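PDB 1PMH: beta-1,4-mannanase from Caldicellulosiruptor saccharolyticus, which binds mannohexaose through this carbohydrate-binding module and so probably helps hold the attached beta-1,4-mannanase on its mannan substrate. Local coordinates for residues Q37-P42 with E88-Y93; G81-E86 with D149-K154. All coordinates share one frame; numbering follows the deposited sequence. Where two conformers were deposited one is given.

Contact 1. Residues Q37-P42 with E88-Y93; sequences QDLQRP and EMFIPY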
# COMPACT_ATOMS: atom_id res chain seq x y z
N GLN A 37 1.33 -13.74 -8.58
CA GLN A 37 1.45 -13.58 -10.04
C GLN A 37 0.13 -13.24 -10.70
O GLN A 37 0.05 -13.28 -11.92
CB GLN A 37 2.11 -14.82 -10.70
CG GLN A 37 3.55 -14.98 -10.23
CD GLN A 37 4.20 -16.20 -10.85
OE1 GLN A 37 4.18 -16.41 -12.07
NE2 GLN A 37 4.69 -17.07 -10.02
N ASP A 38 -0.89 -12.87 -9.93
CA ASP A 38 -2.18 -12.60 -10.54
C ASP A 38 -2.19 -11.48 -11.57
O ASP A 38 -2.99 -11.52 -12.50
CB ASP A 38 -3.22 -12.23 -9.47
CG ASP A 38 -3.60 -13.41 -8.56
OD1 ASP A 38 -3.25 -14.57 -8.85
OD2 ASP A 38 -4.17 -13.12 -7.47
N LEU A 39 -1.32 -10.50 -11.38
CA LEU A 39 -1.21 -9.32 -12.23
C LEU A 39 -0.05 -9.46 -13.24
O LEU A 39 0.38 -8.46 -13.78
CB LEU A 39 -1.13 -8.04 -11.42
CG LEU A 39 -2.20 -7.87 -10.34
CD1 LEU A 39 -2.00 -6.57 -9.64
CD2 LEU A 39 -3.59 -7.94 -10.90
N GLN A 40 0.51 -10.65 -13.43
CA GLN A 40 1.72 -10.78 -14.21
C GLN A 40 1.48 -10.26 -15.59
O GLN A 40 0.52 -10.64 -16.21
CB GLN A 40 2.22 -12.22 -14.17
CG GLN A 40 1.39 -13.30 -14.82
CD GLN A 40 1.99 -14.69 -14.59
OE1 GLN A 40 1.26 -15.67 -14.43
NE2 GLN A 40 3.32 -14.77 -14.53
N ARG A 41 2.42 -9.45 -16.04
CA ARG A 41 2.33 -8.82 -17.32
C ARG A 41 3.72 -8.41 -17.78
O ARG A 41 4.66 -8.67 -17.07
CB ARG A 41 1.34 -7.70 -17.24
CG ARG A 41 1.74 -6.63 -16.29
CD ARG A 41 0.51 -5.74 -15.97
NE ARG A 41 0.75 -4.61 -15.10
CZ ARG A 41 0.77 -4.63 -13.78
NH1 ARG A 41 0.69 -5.80 -13.18
NH2 ARG A 41 0.99 -3.52 -13.06
N PRO A 42 3.89 -7.84 -18.98
CA PRO A 42 5.26 -7.64 -19.48
C PRO A 42 6.10 -6.81 -18.51
O PRO A 42 5.73 -5.72 -18.09
CB PRO A 42 5.02 -6.99 -20.85
CG PRO A 42 3.70 -7.54 -21.23
CD PRO A 42 2.87 -7.53 -19.99
N GLU A 88 1.30 1.89 -6.42
CA GLU A 88 0.14 1.50 -7.21
C GLU A 88 -0.65 0.50 -6.39
O GLU A 88 -0.10 -0.44 -5.83
CB GLU A 88 0.57 0.86 -8.55
CG GLU A 88 1.36 1.80 -9.46
CD GLU A 88 1.78 1.18 -10.78
OE1 GLU A 88 0.88 0.87 -11.56
OE2 GLU A 88 3.00 1.09 -11.06
N MSE A 89 -1.96 0.68 -6.42
CA MSE A 89 -2.91 -0.16 -5.70
C MSE A 89 -3.96 -0.63 -6.66
O MSE A 89 -4.45 0.16 -7.47
CB MSE A 89 -3.49 0.68 -4.58
CG MSE A 89 -4.46 0.00 -3.73
SE MSE A 89 -5.27 1.25 -2.45
CE MSE A 89 -3.88 1.85 -1.72
N PHE A 90 -4.35 -1.91 -6.57
CA PHE A 90 -5.24 -2.55 -7.52
C PHE A 90 -6.35 -3.26 -6.75
O PHE A 90 -6.04 -4.08 -5.89
CB PHE A 90 -4.53 -3.60 -8.41
CG PHE A 90 -3.29 -3.07 -9.10
CD1 PHE A 90 -2.11 -2.90 -8.43
CD2 PHE A 90 -3.32 -2.80 -10.45
CE1 PHE A 90 -1.00 -2.37 -9.04
CE2 PHE A 90 -2.20 -2.27 -11.08
CZ PHE A 90 -1.06 -2.06 -10.35
N ILE A 91 -7.60 -3.05 -7.14
CA ILE A 91 -8.71 -3.76 -6.51
C ILE A 91 -9.57 -4.31 -7.65
O ILE A 91 -9.98 -3.55 -8.52
CB ILE A 91 -9.57 -2.87 -5.60
CG1 ILE A 91 -8.72 -1.97 -4.69
CG2 ILE A 91 -10.49 -3.76 -4.80
CD1 ILE A 91 -8.43 -0.57 -5.20
N PRO A 92 -9.87 -5.61 -7.67
CA PRO A 92 -10.76 -6.18 -8.71
C PRO A 92 -12.03 -5.33 -8.84
O PRO A 92 -12.79 -5.18 -7.89
CB PRO A 92 -11.05 -7.58 -8.18
CG PRO A 92 -9.93 -7.91 -7.36
CD PRO A 92 -9.42 -6.67 -6.74
N TYR A 93 -12.30 -4.84 -10.04
CA TYR A 93 -13.33 -3.87 -10.27
C TYR A 93 -14.71 -4.41 -10.06
O TYR A 93 -15.53 -3.78 -9.39
CB TYR A 93 -13.21 -3.27 -11.67
CG TYR A 93 -14.25 -2.22 -11.96
CD1 TYR A 93 -14.03 -0.87 -11.66
CD2 TYR A 93 -15.49 -2.58 -12.48
CE1 TYR A 93 -15.01 0.06 -11.91
CE2 TYR A 93 -16.47 -1.64 -12.71
CZ TYR A 93 -16.23 -0.32 -12.41
OH TYR A 93 -17.20 0.63 -12.63
O HOH W 1 0.59 -0.66 -13.66
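Leu39 and Arg41 reach from the loop after strand 30-36 to Phe90 on strand 84-92, one of the antiparallel strands of the jellyroll beta-sandwich. The Phe90 side chain, followed outward, meets each in turn. Phe90 CB is already 4.1 Å from Leu39 CD1. At the root of the ring the same methyl comes in over one face, with Phe90 CG 3.8 Å from Leu39 CD1; this is a CH-pi contact displaced from the ring centre, and Leu39 CD1 lies 21° off the ring normal. Chi1 of Phe90 (-53°) sets CG beside the backbone N and leaves the ring reaching on toward Arg41. At the far end of the ring Phe90 CZ comes 3.7 Å from Arg41 NH2, the guanidinium and ring planes being 65° apart, so the two do not stack. The guanidinium is held from within its own loop: Arg41 NH1 donates to Leu39 O at 2.7 Å, with that oxygen in the guanidinium plane. Val139 and Tyr137 of strand 135-145 also pack against Phe90 and Leu39 respectively. A water in the plane of the Phe90 ring, at its edge, accepts from Arg41 NH2 at 2.9 Å and donates to Glu88 OE1 at 2.6 Å.

Contact 2. Residues G81-E86 with D149-K154; sequences GYKSVE and DFRTKK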
# COMPACT_ATOMS: atom_id res chain seq x y z
N GLY A 81 17.30 13.95 0.66
CA GLY A 81 17.21 13.86 -0.79
C GLY A 81 16.07 13.07 -1.34
O GLY A 81 15.86 13.07 -2.56
N TYR A 82 15.29 12.42 -0.48
CA TYR A 82 14.08 11.74 -0.94
C TYR A 82 12.90 12.68 -0.71
O TYR A 82 12.80 13.31 0.33
CB TYR A 82 13.88 10.41 -0.19
CG TYR A 82 14.94 9.37 -0.51
CD1 TYR A 82 16.15 9.32 0.18
CD2 TYR A 82 14.76 8.42 -1.49
CE1 TYR A 82 17.11 8.37 -0.10
CE2 TYR A 82 15.71 7.45 -1.80
CZ TYR A 82 16.89 7.44 -1.12
OH TYR A 82 17.86 6.50 -1.37
N LYS A 83 12.01 12.76 -1.70
CA LYS A 83 10.94 13.75 -1.70
C LYS A 83 9.55 13.18 -1.84
O LYS A 83 8.59 13.91 -1.61
CB LYS A 83 11.17 14.85 -2.76
CG LYS A 83 12.51 15.56 -2.59
CD LYS A 83 12.57 16.76 -3.50
CE LYS A 83 13.84 17.54 -3.28
NZ LYS A 83 13.84 18.82 -4.00
N SER A 84 9.41 11.89 -2.17
CA SER A 84 8.10 11.32 -2.33
C SER A 84 8.10 9.83 -2.06
O SER A 84 9.12 9.16 -2.17
CB SER A 84 7.53 11.60 -3.74
OG SER A 84 8.25 10.96 -4.76
N VAL A 85 6.92 9.32 -1.74
CA VAL A 85 6.61 7.87 -1.72
C VAL A 85 5.48 7.66 -2.72
O VAL A 85 4.45 8.29 -2.62
CB VAL A 85 6.20 7.38 -0.32
CG1 VAL A 85 5.79 5.91 -0.41
CG2 VAL A 85 7.40 7.56 0.64
N GLU A 86 5.74 6.78 -3.68
CA GLU A 86 4.83 6.47 -4.75
C GLU A 86 4.38 5.02 -4.65
O GLU A 86 5.12 4.17 -4.13
CB GLU A 86 5.55 6.66 -6.08
CG GLU A 86 4.67 6.57 -7.30
CD GLU A 86 5.40 7.01 -8.54
OE1 GLU A 86 6.21 7.97 -8.41
OE2 GLU A 86 5.09 6.46 -9.62
N ASP A 149 11.01 18.28 6.96
CA ASP A 149 11.50 17.89 8.28
C ASP A 149 11.71 16.39 8.42
O ASP A 149 12.33 15.97 9.40
CB ASP A 149 10.63 18.44 9.41
CG ASP A 149 9.34 17.68 9.63
OD1 ASP A 149 8.67 17.33 8.66
OD2 ASP A 149 8.85 17.51 10.77
N PHE A 150 11.22 15.58 7.48
CA PHE A 150 11.52 14.13 7.44
C PHE A 150 12.64 13.75 6.50
O PHE A 150 12.93 12.55 6.37
CB PHE A 150 10.23 13.35 7.14
CG PHE A 150 9.53 12.88 8.39
CD1 PHE A 150 9.12 13.77 9.36
CD2 PHE A 150 9.37 11.52 8.63
CE1 PHE A 150 8.60 13.28 10.57
CE2 PHE A 150 8.85 11.08 9.78
CZ PHE A 150 8.48 11.93 10.77
N ARG A 151 13.25 14.73 5.81
CA ARG A 151 14.29 14.43 4.86
C ARG A 151 15.62 14.38 5.62
O ARG A 151 16.49 15.22 5.46
CB ARG A 151 14.25 15.40 3.70
CG ARG A 151 12.96 15.35 2.93
CD ARG A 151 12.96 16.32 1.74
NE ARG A 151 11.61 16.51 1.25
CZ ARG A 151 11.23 17.48 0.43
NH1 ARG A 151 12.10 18.33 -0.11
NH2 ARG A 151 9.97 17.57 0.07
N THR A 152 15.74 13.34 6.43
CA THR A 152 16.79 13.17 7.40
C THR A 152 16.68 11.72 7.88
O THR A 152 15.83 10.95 7.40
CB THR A 152 16.68 14.19 8.54
OG1 THR A 152 17.87 14.06 9.34
CG2 THR A 152 15.39 14.01 9.40
N LYS A 153 17.52 11.34 8.83
CA LYS A 153 17.42 9.99 9.36
C LYS A 153 16.15 9.84 10.21
O LYS A 153 15.91 10.62 11.13
CB LYS A 153 18.67 9.65 10.15
CG LYS A 153 19.93 9.50 9.34
CD LYS A 153 21.17 9.54 10.25
CE LYS A 153 21.54 10.95 10.67
NZ LYS A 153 22.77 11.21 11.49
N LYS A 154 15.36 8.82 9.86
CA LYS A 154 14.12 8.51 10.56
C LYS A 154 13.99 7.02 10.67
O LYS A 154 14.57 6.25 9.93
CB LYS A 154 12.93 9.09 9.77
CG LYS A 154 12.85 10.64 9.73
CD LYS A 154 12.52 11.24 11.06
CE LYS A 154 12.24 12.71 10.90
NZ LYS A 154 11.92 13.34 12.20
O HOH W 2 11.71 20.12 -2.36
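Lys83 lies across the flat end of Arg151, and the two side chains run at a slant to each other. The aliphatic part of the lysine does the touching: Lys83 CG sits over the middle of one guanidinium face, 3.8 Å from Arg151 CZ, and Lys83 CE comes 3.7 Å from Arg151 NH1. With chi1 at -57° and the chain extended beyond CG, the lysine carries its ammonium past the guanidinium rather than onto it. Lys83 NZ still ends 4.3 Å from Arg151 NH1, and one water, in the guanidinium plane at its edge, accepts from both and probably eases the repulsion between the like charges.

Nearer its root, Arg151 runs past the carbonyl of Tyr82, with Tyr82 O 3.3 Å from Arg151 CG. This is van der Waals contact; the Arg151 NE hydrogen goes instead to Ile146 O, which helps fix the guanidinium in its rotation. Weak, long ion pairs with Glu148 for Arg151 and Asp184 for Lys83 probably give each charge a little compensation. Putting an alanine in place of Arg151 would probably leave Ile146 O without this donor and uncover the lysine methylenes.

On the backbone side, Lys83 and Ser84 both face Arg181 of strand 172-181 in a classic beta bulge, and Arg151 is the centre of an inverse gamma turn. The contact thus joins the bulged start of strand 84-92 to the turn leading into strand 153-165, a strand of the other sheet, packing connecting loops at one end of the jellyroll beta-sandwich.

Overall arrangement
Strand 84-92 ties the two contacts together: contact 2 uses its beginning and the turn before it, contact 1 its last residues. Their centres are about 27 Å apart, on opposite sides of the chain's centre, and they touch each other nowhere else. Contact 1 lies near the calcium site, with the Arg41 side chain about 6 Å from the ion, which is bound by Asp10, Glu12, Asn44, Tyr46 and Asp176. Contact 2 instead joins the strand to the turn before strand 153-165, and that strand further along carries the mannohexaose-binding residues Arg155, Gln161 and Gln165. The touching residues of both contacts lie outside the sets that bind calcium or sugar.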